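Local coordinates for protein putative peptidyl-arginine deiminase (Chlorobium tepidum, PDB 1XKN) that probably acts as a hydrolase that deiminates guanidine groups, those of agmatine or of arginine residues in peptides, at residues A[9-14]-A[289-294]; A[44-49]-A[321-326]; A[17-22]-A[52-57]. All blocks are in the same frame, centred on the assembly; numbering follows the deposited sequence.

How the interactions relate
Following the chain from its N terminus, the loop 9-14 comes first. In interaction 1 it meets strand 290-291 and closes a loop of 274 residues. Strand 15-21 follows, then helix 36-50 and strand 52-57. Interaction 3 pairs these two strands and is nested inside interaction 1. Interaction 2 sets the helix between them against strand 321-326, so it crosses both other contacts along the chain. The three also touch in space. Tyr290 reaches Thr18, Leu47 packs on Tyr290, Ala292, Thr18 and Val53, and Thr294 O lies 3.0 Å from Glu321 N. Together they tie the N-terminal beta-alpha-beta unit to the sheet formed by strands 290-291, 295-300 and 321-326.

Interaction 1 (A[9-14]-A[289-294]); sequences PPEWAP and FYIANT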
loop_
_atom_site.group_PDB
_atom_site.type_symbol
_atom_site.label_atom_id
_atom_site.label_comp_id
_atom_site.label_asym_id
_atom_site.label_seq_id
_atom_site.Cartn_x
_atom_site.Cartn_y
_atom_site.Cartn_z
ATOM N N PRO A 9 9.816 -8.900 0.008
ATOM C CA PRO A 9 8.893 -9.783 0.722
ATOM C C PRO A 9 7.446 -9.415 0.435
ATOM O O PRO A 9 7.131 -8.250 0.178
ATOM C CB PRO A 9 9.245 -9.540 2.187
ATOM C CG PRO A 9 10.698 -9.190 2.131
ATOM C CD PRO A 9 10.764 -8.265 0.939
ATOM N N PRO A 10 6.545 -10.406 0.462
ATOM C CA PRO A 10 5.135 -10.110 0.208
ATOM C C PRO A 10 4.593 -9.402 1.450
ATOM O O PRO A 10 5.198 -9.468 2.521
ATOM C CB PRO A 10 4.522 -11.492 -0.004
ATOM C CG PRO A 10 5.337 -12.350 0.907
ATOM C CD PRO A 10 6.750 -11.847 0.689
ATOM N N GLU A 11 3.460 -8.727 1.309
ATOM C CA GLU A 11 2.890 -7.987 2.420
ATOM C C GLU A 11 2.498 -8.856 3.612
ATOM O O GLU A 11 2.435 -8.369 4.739
ATOM C CB GLU A 11 1.683 -7.189 1.931
ATOM C CG GLU A 11 1.200 -6.134 2.895
ATOM C CD GLU A 11 0.250 -5.164 2.230
ATOM O OE1 GLU A 11 0.689 -4.473 1.290
ATOM O OE2 GLU A 11 -0.928 -5.102 2.641
ATOM N N TRP A 12 2.235 -10.137 3.370
ATOM C CA TRP A 12 1.846 -11.033 4.452
ATOM C C TRP A 12 3.036 -11.654 5.188
ATOM O O TRP A 12 2.845 -12.399 6.147
ATOM C CB TRP A 12 0.925 -12.141 3.930
ATOM C CG TRP A 12 1.547 -13.009 2.885
ATOM C CD1 TRP A 12 2.439 -14.024 3.082
ATOM C CD2 TRP A 12 1.348 -12.917 1.474
ATOM N NE1 TRP A 12 2.808 -14.572 1.876
ATOM C CE2 TRP A 12 2.150 -13.911 0.872
ATOM C CE3 TRP A 12 0.564 -12.090 0.653
ATOM C CZ2 TRP A 12 2.195 -14.100 -0.510
ATOM C CZ3 TRP A 12 0.611 -12.279 -0.722
ATOM C CH2 TRP A 12 1.419 -13.277 -1.287
ATOM N N ALA A 13 4.255 -11.355 4.747
ATOM C CA ALA A 13 5.439 -11.880 5.416
ATOM C C ALA A 13 5.549 -11.155 6.756
ATOM O O ALA A 13 5.012 -10.065 6.919
ATOM C CB ALA A 13 6.687 -11.624 4.570
ATOM N N PRO A 14 6.247 -11.752 7.737
ATOM C CA PRO A 14 6.402 -11.128 9.059
ATOM C C PRO A 14 6.934 -9.695 9.000
ATOM O O PRO A 14 7.879 -9.409 8.265
ATOM C CB PRO A 14 7.368 -12.072 9.771
ATOM C CG PRO A 14 7.007 -13.404 9.191
ATOM C CD PRO A 14 6.878 -13.085 7.715
ATOM N N PHE A 289 -6.928 -2.780 1.379
ATOM C CA PHE A 289 -6.754 -3.265 2.744
ATOM C C PHE A 289 -5.261 -3.407 3.031
ATOM O O PHE A 289 -4.438 -3.368 2.117
ATOM C CB PHE A 289 -7.445 -4.629 2.920
ATOM C CG PHE A 289 -6.897 -5.724 2.030
ATOM C CD1 PHE A 289 -5.731 -6.406 2.370
ATOM C CD2 PHE A 289 -7.547 -6.064 0.847
ATOM C CE1 PHE A 289 -5.223 -7.413 1.545
ATOM C CE2 PHE A 289 -7.050 -7.068 0.014
ATOM C CZ PHE A 289 -5.882 -7.744 0.362
ATOM N N TYR A 290 -4.911 -3.560 4.304
ATOM C CA TYR A 290 -3.513 -3.726 4.677
ATOM C C TYR A 290 -3.347 -4.984 5.516
ATOM O O TYR A 290 -4.104 -5.211 6.464
ATOM C CB TYR A 290 -3.016 -2.514 5.473
ATOM C CG TYR A 290 -1.596 -2.672 5.976
ATOM C CD1 TYR A 290 -0.527 -2.794 5.084
ATOM C CD2 TYR A 290 -1.317 -2.699 7.341
ATOM C CE1 TYR A 290 0.783 -2.937 5.540
ATOM C CE2 TYR A 290 -0.006 -2.843 7.810
ATOM C CZ TYR A 290 1.033 -2.959 6.906
ATOM O OH TYR A 290 2.321 -3.094 7.370
ATOM N N ILE A 291 -2.359 -5.802 5.165
ATOM C CA ILE A 291 -2.091 -7.029 5.906
ATOM C C ILE A 291 -1.026 -6.736 6.961
ATOM O O ILE A 291 0.081 -6.326 6.622
ATOM C CB ILE A 291 -1.544 -8.147 4.985
ATOM C CG1 ILE A 291 -2.502 -8.396 3.817
ATOM C CG2 ILE A 291 -1.354 -9.431 5.792
ATOM C CD1 ILE A 291 -1.850 -9.149 2.658
ATOM N N ALA A 292 -1.370 -6.920 8.234
ATOM C CA ALA A 292 -0.428 -6.714 9.334
ATOM C C ALA A 292 -0.106 -8.093 9.906
ATOM O O ALA A 292 -0.638 -9.093 9.429
ATOM C CB ALA A 292 -1.049 -5.822 10.404
ATOM N N ASN A 293 0.744 -8.161 10.927
ATOM C CA ASN A 293 1.106 -9.455 11.499
ATOM C C ASN A 293 -0.057 -10.250 12.085
ATOM O O ASN A 293 -0.225 -11.427 11.774
ATOM C CB ASN A 293 2.191 -9.288 12.571
ATOM C CG ASN A 293 3.544 -8.931 11.989
ATOM O OD1 ASN A 293 3.736 -8.932 10.771
ATOM N ND2 ASN A 293 4.500 -8.632 12.863
ATOM N N THR A 294 -0.868 -9.613 12.922
ATOM C CA THR A 294 -1.980 -10.318 13.557
ATOM C C THR A 294 -3.363 -9.897 13.084
ATOM O O THR A 294 -4.367 -10.488 13.486
ATOM C CB THR A 294 -1.953 -10.130 15.080
ATOM O OG1 THR A 294 -2.238 -8.762 15.393
ATOM C CG2 THR A 294 -0.594 -10.493 15.631
HETATM O O HOH W 1 2.593 -9.955 8.415
#
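Glu11 and Ile291 meet where a type I beta turn, Pro10 to Ala13, packs against the short strand 290-291. This joins the N-terminal loop to a C-terminal sheet of the alpha/beta fold. The turn is closed by Ala13 N bonding to Pro10 O at 3.1 Å.

The direct polar link is a hydrogen bond from Ile291 N to Glu11 OE2, 3.0 Å long and nearly straight at 171°. OE2 accepts on its anti lone pair, on the side away from OE1. In Glu11, chi1 (-166°) sets CG anti to the backbone N, and the chain stays extended beyond it, so the carboxylate reaches the strand. Arg223 forms a salt bridge to the same OE2, while OE1 bonds to His338. The carboxylate is therefore gripped through both oxygens.

Van der Waals contacts lie beside this bond. Glu11 OE2 lies 3.4 Å from Tyr290 CD1, with carboxylate and ring planes 43° apart. Tyr290 turns its hydroxyl to Thr18. Ile291 CG2 rests on the start of Trp12, 3.8 Å from its CA and 4.0 Å from its CB. Ile291 CD1 comes to the edge of the indole, whose one face has Pro10 CB over its centre. Ile291 O is buried by the contact and has no polar partner in the model.

At the far end there is no direct hydrogen bond between the segments. The Asn293 side chain reaches Pro14, with OD1 3.7 Å from Pro14 C, and also accepts from His15 N. Water 1 lies between the segments, 2.8 Å from both Ala13 O and Asn293 OD1.

Interaction 2 (A[44-49]-A[321-326]); sequences AYQLSR and EVVGID
Arg49 and Glu321 form a salt bridge at the surface between helix 36-50 and strand 321-326. Arg49 NH2 donates to Glu321 OE2 at 3.3 Å, on the syn lone pair. NH1 adds a weak bond of 3.4 Å to the same OE2. One carboxylate oxygen thus sits at the guanidinium edge, near its plane, while the two planar groups stand 88° apart. Arg49 also touches a crystal neighbour, so the crystal may influence its pose.

A second polar bond lies within the helix. Arg49 NH1 donates to Gln46 OE1 at 2.9 Å, in the amide plane and on a lone pair. This bond ties the two side-chain ends together on the side facing the strand.

The remaining contacts are van der Waals and looser. Gln46 bends at chi2 (-55°), and its amide end meets Val323 tip to tip, with OE1 4.1 Å from Val323 CG1. Further back, Gln46 CG lies 4.2 Å from Ile325 CD1. Leu297 of the neighbouring strand 295-300 touches Gln46 and Leu47.

The segment axes run nearly antiparallel, at 165°, and approach to 10.7 Å. This is helix-on-sheet packing: the helix of one beta-alpha-beta unit lies beside the edge strand of another sheet, an arrangement consistent with the alpha/beta propeller of guanidino-group-modifying enzymes.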
loop_
_atom_site.group_PDB
_atom_site.type_symbol
_atom_site.label_atom_id
_atom_site.label_comp_id
_atom_site.label_asym_id
_atom_site.label_seq_id
_atom_site.Cartn_x
_atom_site.Cartn_y
_atom_site.Cartn_z
ATOM N N ALA A 44 -3.556 3.574 13.680
ATOM C CA ALA A 44 -2.341 3.381 14.462
ATOM C C ALA A 44 -2.619 2.468 15.650
ATOM O O ALA A 44 -1.808 1.601 15.976
ATOM C CB ALA A 44 -1.804 4.726 14.940
ATOM N N TYR A 45 -3.772 2.653 16.290
ATOM C CA TYR A 45 -4.138 1.823 17.430
ATOM C C TYR A 45 -4.265 0.364 17.014
ATOM O O TYR A 45 -3.671 -0.517 17.635
ATOM C CB TYR A 45 -5.459 2.285 18.049
ATOM C CG TYR A 45 -6.002 1.307 19.065
ATOM C CD1 TYR A 45 -5.344 1.087 20.277
ATOM C CD2 TYR A 45 -7.156 0.569 18.800
ATOM C CE1 TYR A 45 -5.823 0.153 21.197
ATOM C CE2 TYR A 45 -7.640 -0.364 19.712
ATOM C CZ TYR A 45 -6.969 -0.566 20.906
ATOM O OH TYR A 45 -7.445 -1.489 21.808
ATOM N N GLN A 46 -5.042 0.103 15.965
ATOM C CA GLN A 46 -5.207 -1.270 15.501
ATOM C C GLN A 46 -3.846 -1.874 15.160
ATOM O O GLN A 46 -3.570 -3.023 15.497
ATOM C CB GLN A 46 -6.128 -1.326 14.276
ATOM C CG GLN A 46 -7.606 -1.142 14.588
ATOM C CD GLN A 46 -8.117 -2.129 15.628
ATOM O OE1 GLN A 46 -7.727 -3.293 15.638
ATOM N NE2 GLN A 46 -9.007 -1.665 16.497
ATOM N N LEU A 47 -2.991 -1.102 14.497
ATOM C CA LEU A 47 -1.671 -1.601 14.141
ATOM C C LEU A 47 -0.817 -1.887 15.370
ATOM O O LEU A 47 -0.054 -2.856 15.388
ATOM C CB LEU A 47 -0.942 -0.602 13.241
ATOM C CG LEU A 47 -1.509 -0.431 11.832
ATOM C CD1 LEU A 47 -0.827 0.741 11.153
ATOM C CD2 LEU A 47 -1.314 -1.709 11.033
ATOM N N SER A 48 -0.949 -1.054 16.400
ATOM C CA SER A 48 -0.155 -1.238 17.614
ATOM C C SER A 48 -0.524 -2.514 18.369
ATOM O O SER A 48 0.220 -2.959 19.237
ATOM C CB SER A 48 -0.279 -0.016 18.541
ATOM O OG SER A 48 -1.564 0.092 19.123
ATOM N N ARG A 49 -1.668 -3.100 18.037
ATOM C CA ARG A 49 -2.091 -4.337 18.682
ATOM C C ARG A 49 -1.287 -5.490 18.091
ATOM O O ARG A 49 -1.100 -6.532 18.724
ATOM C CB ARG A 49 -3.578 -4.592 18.422
ATOM C CG ARG A 49 -4.518 -3.564 19.019
ATOM C CD ARG A 49 -5.950 -3.893 18.634
ATOM N NE ARG A 49 -6.328 -5.228 19.093
ATOM C CZ ARG A 49 -7.128 -6.050 18.424
ATOM N NH1 ARG A 49 -7.639 -5.677 17.257
ATOM N NH2 ARG A 49 -7.421 -7.247 18.919
ATOM N N GLU A 321 -6.943 -11.578 12.443
ATOM C CA GLU A 321 -8.255 -11.020 12.751
ATOM C C GLU A 321 -8.535 -9.905 11.750
ATOM O O GLU A 321 -7.812 -8.908 11.713
ATOM C CB GLU A 321 -8.308 -10.441 14.167
ATOM C CG GLU A 321 -9.712 -9.966 14.540
ATOM C CD GLU A 321 -9.742 -9.057 15.749
ATOM O OE1 GLU A 321 -10.855 -8.647 16.147
ATOM O OE2 GLU A 321 -8.663 -8.745 16.296
ATOM N N VAL A 322 -9.576 -10.068 10.942
ATOM C CA VAL A 322 -9.925 -9.052 9.952
ATOM C C VAL A 322 -10.803 -7.986 10.600
ATOM O O VAL A 322 -11.920 -8.266 11.034
ATOM C CB VAL A 322 -10.658 -9.672 8.741
ATOM C CG1 VAL A 322 -11.013 -8.581 7.734
ATOM C CG2 VAL A 322 -9.774 -10.723 8.085
ATOM N N VAL A 323 -10.281 -6.764 10.660
ATOM C CA VAL A 323 -10.978 -5.640 11.286
ATOM C C VAL A 323 -11.274 -4.503 10.317
ATOM O O VAL A 323 -10.408 -4.095 9.545
ATOM C CB VAL A 323 -10.137 -5.066 12.450
ATOM C CG1 VAL A 323 -10.824 -3.857 13.057
ATOM C CG2 VAL A 323 -9.912 -6.136 13.498
ATOM N N GLY A 324 -12.497 -3.989 10.373
ATOM C CA GLY A 324 -12.865 -2.892 9.507
ATOM C C GLY A 324 -12.589 -1.546 10.152
ATOM O O GLY A 324 -12.637 -1.406 11.375
ATOM N N ILE A 325 -12.269 -0.561 9.323
ATOM C CA ILE A 325 -12.020 0.799 9.787
ATOM C C ILE A 325 -12.804 1.691 8.834
ATOM O O ILE A 325 -12.580 1.659 7.624
ATOM C CB ILE A 325 -10.514 1.159 9.730
ATOM C CG1 ILE A 325 -9.746 0.313 10.754
ATOM C CG2 ILE A 325 -10.319 2.651 10.012
ATOM C CD1 ILE A 325 -8.247 0.581 10.801
ATOM N N ASP A 326 -13.741 2.463 9.377
ATOM C CA ASP A 326 -14.561 3.344 8.556
ATOM C C ASP A 326 -13.706 4.391 7.865
ATOM O O ASP A 326 -13.061 5.215 8.518
ATOM C CB ASP A 326 -15.639 4.019 9.412
ATOM C CG ASP A 326 -16.491 4.996 8.614
ATOM O OD1 ASP A 326 -16.758 4.729 7.423
ATOM O OD2 ASP A 326 -16.906 6.026 9.186
#

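Interaction 3 (A[17-22]-A[52-57]); sequences STWLSW and TVNINV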
loop_
_atom_site.group_PDB
_atom_site.type_symbol
_atom_site.label_atom_id
_atom_site.label_comp_id
_atom_site.label_asym_id
_atom_site.label_seq_id
_atom_site.Cartn_x
_atom_site.Cartn_y
_atom_site.Cartn_z
ATOM N N SER A 17 7.672 -3.763 11.596
ATOM C CA SER A 17 6.811 -2.624 11.917
ATOM C C SER A 17 5.965 -2.231 10.714
ATOM O O SER A 17 6.046 -2.843 9.649
ATOM C CB SER A 17 7.662 -1.408 12.283
ATOM O OG SER A 17 8.173 -0.787 11.105
ATOM N N THR A 18 5.147 -1.202 10.911
ATOM C CA THR A 18 4.336 -0.625 9.847
ATOM C C THR A 18 4.607 0.868 9.943
ATOM O O THR A 18 4.655 1.426 11.043
ATOM C CB THR A 18 2.823 -0.839 10.038
ATOM O OG1 THR A 18 2.508 -2.232 9.909
ATOM C CG2 THR A 18 2.044 -0.056 8.973
ATOM N N TRP A 19 4.804 1.501 8.794
ATOM C CA TRP A 19 5.060 2.933 8.749
ATOM C C TRP A 19 3.841 3.735 8.329
ATOM O O TRP A 19 3.029 3.282 7.521
ATOM C CB TRP A 19 6.203 3.248 7.785
ATOM C CG TRP A 19 7.541 2.944 8.356
ATOM C CD1 TRP A 19 8.136 1.723 8.446
ATOM C CD2 TRP A 19 8.428 3.875 8.988
ATOM N NE1 TRP A 19 9.342 1.831 9.102
ATOM C CE2 TRP A 19 9.544 3.143 9.445
ATOM C CE3 TRP A 19 8.384 5.257 9.219
ATOM C CZ2 TRP A 19 10.611 3.744 10.117
ATOM C CZ3 TRP A 19 9.448 5.857 9.889
ATOM C CH2 TRP A 19 10.545 5.096 10.331
ATOM N N LEU A 20 3.738 4.937 8.887
ATOM C CA LEU A 20 2.656 5.866 8.601
ATOM C C LEU A 20 3.239 7.270 8.541
ATOM O O LEU A 20 4.273 7.546 9.152
ATOM C CB LEU A 20 1.610 5.844 9.718
ATOM C CG LEU A 20 0.899 4.538 10.062
ATOM C CD1 LEU A 20 0.022 4.759 11.288
ATOM C CD2 LEU A 20 0.064 4.083 8.877
ATOM N N SER A 21 2.572 8.148 7.801
ATOM C CA SER A 21 2.969 9.547 7.698
ATOM C C SER A 21 1.742 10.299 8.197
ATOM O O SER A 21 0.743 10.406 7.487
ATOM C CB SER A 21 3.285 9.933 6.246
ATOM O OG SER A 21 4.501 9.353 5.802
ATOM N N TRP A 22 1.813 10.792 9.432
ATOM C CA TRP A 22 0.699 11.507 10.047
ATOM C C TRP A 22 0.170 12.610 9.134
ATOM O O TRP A 22 0.944 13.372 8.556
ATOM C CB TRP A 22 1.126 12.087 11.396
ATOM C CG TRP A 22 -0.035 12.370 12.296
ATOM C CD1 TRP A 22 -0.619 13.583 12.533
ATOM C CD2 TRP A 22 -0.807 11.405 13.020
ATOM N NE1 TRP A 22 -1.707 13.431 13.354
ATOM C CE2 TRP A 22 -1.847 12.104 13.670
ATOM C CE3 TRP A 22 -0.722 10.013 13.179
ATOM C CZ2 TRP A 22 -2.802 11.458 14.470
ATOM C CZ3 TRP A 22 -1.670 9.371 13.974
ATOM C CH2 TRP A 22 -2.696 10.096 14.608
ATOM N N THR A 52 5.047 -2.980 15.950
ATOM C CA THR A 52 5.579 -1.636 16.134
ATOM C C THR A 52 5.008 -0.738 15.045
ATOM O O THR A 52 4.846 -1.164 13.896
ATOM C CB THR A 52 7.115 -1.632 16.008
ATOM O OG1 THR A 52 7.681 -2.477 17.018
ATOM C CG2 THR A 52 7.659 -0.218 16.164
ATOM N N VAL A 53 4.702 0.501 15.414
ATOM C CA VAL A 53 4.164 1.474 14.472
ATOM C C VAL A 53 5.101 2.679 14.448
ATOM O O VAL A 53 5.293 3.348 15.463
ATOM C CB VAL A 53 2.755 1.949 14.896
ATOM C CG1 VAL A 53 2.167 2.854 13.828
ATOM C CG2 VAL A 53 1.855 0.747 15.142
ATOM N N ASN A 54 5.703 2.930 13.290
ATOM C CA ASN A 54 6.612 4.057 13.118
ATOM C C ASN A 54 5.840 5.162 12.417
ATOM O O ASN A 54 5.352 4.971 11.304
ATOM C CB ASN A 54 7.822 3.635 12.279
ATOM C CG ASN A 54 8.736 2.674 13.017
ATOM O OD1 ASN A 54 8.959 1.542 12.581
ATOM N ND2 ASN A 54 9.270 3.124 14.141
ATOM N N ILE A 55 5.734 6.318 13.068
ATOM C CA ILE A 55 4.976 7.433 12.510
ATOM C C ILE A 55 5.819 8.665 12.214
ATOM O O ILE A 55 6.553 9.149 13.076
ATOM C CB ILE A 55 3.836 7.846 13.468
ATOM C CG1 ILE A 55 2.956 6.628 13.771
ATOM C CG2 ILE A 55 3.018 8.979 12.853
ATOM C CD1 ILE A 55 1.786 6.918 14.684
ATOM N N ASN A 56 5.703 9.175 10.991
ATOM C CA ASN A 56 6.439 10.366 10.593
ATOM C C ASN A 56 5.629 11.608 10.943
ATOM O O ASN A 56 4.454 11.716 10.587
ATOM C CB ASN A 56 6.711 10.372 9.084
ATOM C CG ASN A 56 7.578 9.223 8.638
ATOM O OD1 ASN A 56 8.593 8.919 9.259
ATOM N ND2 ASN A 56 7.193 8.591 7.535
ATOM N N VAL A 57 6.263 12.535 11.650
ATOM C CA VAL A 57 5.626 13.789 12.030
ATOM C C VAL A 57 6.600 14.921 11.717
ATOM O O VAL A 57 7.811 14.705 11.647
ATOM C CB VAL A 57 5.263 13.821 13.531
ATOM C CG1 VAL A 57 4.155 12.816 13.818
ATOM C CG2 VAL A 57 6.491 13.506 14.371
HETATM O O HOH W 2 3.643 13.469 8.484
#
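Leu20, Trp22, Val53, Ile55 and Val57 form the apolar centre of this strand pair. Leu20 CD1 packs on Val53 CG1 at 3.8 Å, and Trp22 CE3 on Ile55 CG2 at 3.9 Å. Trp22 CB also touches Val57 CG1. Helix 36-50 covers this face with Leu43, Leu47 and Phe40. Trp22 also packs on helix 60-73.

On the face with Trp19, Asn54 CB packs over the six-membered ring of the indole. Asn56 CG is anti to the carbonyl carbon (chi1 -63°), on the Trp19 side of the sheet. Its OD1 meets the indole edge in plane, 3.2 Å from Trp19 CZ3. This oxygen is buried and has no polar partner in the model.

Between the faces, the strands are parallel and in register. Five backbone bonds join them. Leu20 N and O reach Asn54 O and Asn56 N, and Thr18 N and O reach Thr52 O and Asn54 N. Trp22 N continues to Asn56 O, where water 2 also bridges to Trp22 O.

At the polar edge, Asn56 ND2 donates to Ser21 OG at 3.3 Å, almost straight at 174° and in the Asn56 amide plane. Ser21 OG also bonds to His98. Ser17 OG bonds to Glu344, and Asn54 OD1 lies 2.9 Å from it. Joined through helix 36-50, the strands make a classic beta-alpha-beta crossover.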